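Long-range contact in glucose dehydrogenase (PDB 7CGZ), which belongs to the glucose/sorbosone dehydrogenase family of the beta-propeller clan, its regular structure almost entirely antiparallel beta sheet: residues L27-P32 with L63-A68. Numbering follows the deposited sequence.
Sequences LITERP and LEVLPA
In this beta-propeller-clan protein, Thr29 and Leu27 of strand 26-30 meet Val65 of strand 62-67, in the neighbouring sheet, through side chains and not backbone bonds. The short segments run nearly antiparallel, at 164°, but their axes come no closer than 6.9 Å, too far for backbone pairing. A single hydrogen bond spans the gap: OG1 of Thr29 donates to the carbonyl O of Leu63 over 2.9 Å, arriving close to the line of the C=O bond (163°). With chi1 at 60°, OG1 points to Leu63 while CG2, anti to the carbonyl carbon of its own residue, faces Val65. That methyl, CG2 of Thr29, lies 3.7 Å from CB of Val65, the two side chains lying alongside and pointing opposite ways. A branch of the same valine, CG2, packs against CB of Leu27 at 3.9 Å, extending the apolar seam. At the other end the contact thins, CD of Arg31 grazing CD2 of Leu63 at 4.4 Å. Leu63 and Glu64 form a classic beta bulge opposite Ser80 of strand 76-84, and Glu64 points away from strand 26-30, its carboxylate hydrogen-bonded to Ser16 and salt-bridged to Lys128. Leu35 of strand 34-39 touches both Thr29 and Val65, while Trp15 of strand 3-19 packs on Thr29 and Val77 and Leu79 of strand 76-84 on Val65.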
loop_
_atom_site.group_PDB
_atom_site.type_symbol
_atom_site.label_atom_id
_atom_site.label_comp_id
_atom_site.label_asym_id
_atom_site.label_seq_id
_atom_site.Cartn_x
_atom_site.Cartn_y
_atom_site.Cartn_z
ATOM N N LEU B 27 -1.735 28.768 3.906
ATOM C CA LEU B 27 -3.194 28.772 3.865
ATOM C C LEU B 27 -3.712 27.348 3.807
ATOM O O LEU B 27 -3.099 26.485 3.188
ATOM C CB LEU B 27 -3.731 29.513 2.637
ATOM C CG LEU B 27 -3.819 31.030 2.513
ATOM C CD1 LEU B 27 -4.384 31.701 3.755
ATOM C CD2 LEU B 27 -2.454 31.545 2.182
ATOM N N ILE B 28 -4.887 27.120 4.391
ATOM C CA ILE B 28 -5.493 25.791 4.404
ATOM C C ILE B 28 -6.976 25.920 4.123
ATOM O O ILE B 28 -7.653 26.757 4.727
ATOM C CB ILE B 28 -5.297 25.088 5.765
ATOM C CG1 ILE B 28 -3.828 25.031 6.114
ATOM C CG2 ILE B 28 -5.943 23.698 5.817
ATOM C CD1 ILE B 28 -3.478 26.130 7.030
ATOM N N THR B 29 -7.492 25.066 3.253
ATOM C CA THR B 29 -8.928 24.968 3.046
ATOM C C THR B 29 -9.502 23.847 3.890
ATOM O O THR B 29 -8.895 22.779 4.025
ATOM C CB THR B 29 -9.270 24.707 1.581
ATOM O OG1 THR B 29 -8.672 23.469 1.173
ATOM C CG2 THR B 29 -8.771 25.848 0.713
ATOM N N GLU B 30 -10.675 24.101 4.450
ATOM C CA GLU B 30 -11.518 23.077 5.032
ATOM C C GLU B 30 -12.686 22.896 4.082
ATOM O O GLU B 30 -13.389 23.867 3.768
ATOM C CB GLU B 30 -11.996 23.479 6.426
ATOM C CG GLU B 30 -10.864 23.744 7.423
ATOM C CD GLU B 30 -11.388 24.253 8.753
ATOM O OE1 GLU B 30 -11.899 23.438 9.552
ATOM O OE2 GLU B 30 -11.346 25.484 8.973
ATOM N N ARG B 31 -12.870 21.673 3.600
ATOM C CA ARG B 31 -13.861 21.438 2.550
ATOM C C ARG B 31 -15.260 21.957 2.879
ATOM O O ARG B 31 -15.935 22.439 1.948
ATOM C CB ARG B 31 -13.909 19.945 2.209
ATOM C CG ARG B 31 -14.651 19.618 0.918
ATOM C CD ARG B 31 -14.349 18.193 0.452
ATOM N NE ARG B 31 -15.207 17.209 1.110
ATOM C CZ ARG B 31 -14.785 16.335 2.018
ATOM N NH1 ARG B 31 -13.505 16.319 2.383
ATOM N NH2 ARG B 31 -15.642 15.475 2.565
ATOM N N PRO B 32 -15.764 21.885 4.125
ATOM C CA PRO B 32 -17.081 22.488 4.413
ATOM C C PRO B 32 -17.221 23.921 3.930
ATOM O O PRO B 32 -18.346 24.366 3.664
ATOM C CB PRO B 32 -17.168 22.406 5.938
ATOM C CG PRO B 32 -16.399 21.158 6.257
ATOM C CD PRO B 32 -15.260 21.115 5.282
ATOM N N LEU B 63 -12.098 23.658 -2.283
ATOM C CA LEU B 63 -11.078 22.689 -2.703
ATOM C C LEU B 63 -9.697 23.314 -2.686
ATOM O O LEU B 63 -9.201 23.497 -1.634
ATOM C CB LEU B 63 -11.478 22.100 -4.055
ATOM C CG LEU B 63 -12.854 21.446 -4.069
ATOM C CD1 LEU B 63 -13.323 21.096 -5.458
ATOM C CD2 LEU B 63 -12.893 20.222 -3.189
ATOM N N GLU B 64 -9.158 23.710 -3.822
ATOM C CA GLU B 64 -7.743 24.134 -3.801
ATOM C C GLU B 64 -7.546 25.597 -3.419
ATOM O O GLU B 64 -8.371 26.410 -3.732
ATOM C CB GLU B 64 -7.117 23.898 -5.169
ATOM C CG GLU B 64 -5.626 24.021 -5.149
ATOM C CD GLU B 64 -4.974 22.672 -4.969
ATOM O OE1 GLU B 64 -5.163 22.070 -3.907
ATOM O OE2 GLU B 64 -4.366 22.205 -5.922
ATOM N N VAL B 65 -6.447 25.872 -2.740
ATOM C CA VAL B 65 -6.033 27.264 -2.470
ATOM C C VAL B 65 -4.658 27.386 -3.107
ATOM O O VAL B 65 -3.813 26.556 -2.825
ATOM C CB VAL B 65 -6.006 27.591 -0.976
ATOM C CG1 VAL B 65 -5.134 26.616 -0.210
ATOM C CG2 VAL B 65 -5.542 29.014 -0.765
ATOM N N LEU B 66 -4.464 28.392 -3.942
ATOM C CA LEU B 66 -3.203 28.554 -4.653
ATOM C C LEU B 66 -2.804 30.022 -4.776
ATOM O O LEU B 66 -3.399 30.762 -5.568
ATOM C CB LEU B 66 -3.306 27.920 -6.045
ATOM C CG LEU B 66 -2.057 28.010 -6.922
ATOM C CD1 LEU B 66 -0.802 27.594 -6.137
ATOM C CD2 LEU B 66 -2.219 27.160 -8.174
ATOM N N PRO B 67 -1.789 30.469 -4.035
ATOM C CA PRO B 67 -1.257 31.821 -4.241
ATOM C C PRO B 67 -0.666 31.995 -5.630
ATOM O O PRO B 67 -0.143 31.059 -6.238
ATOM C CB PRO B 67 -0.173 31.946 -3.164
ATOM C CG PRO B 67 -0.585 30.953 -2.099
ATOM C CD PRO B 67 -1.200 29.818 -2.857
ATOM N N ALA B 68 -0.747 33.225 -6.125
ATOM C CA ALA B 68 -0.188 33.523 -7.429
ATOM C C ALA B 68 1.334 33.417 -7.372
ATOM O O ALA B 68 1.932 33.594 -6.307
ATOM C CB ALA B 68 -0.601 34.928 -7.879
#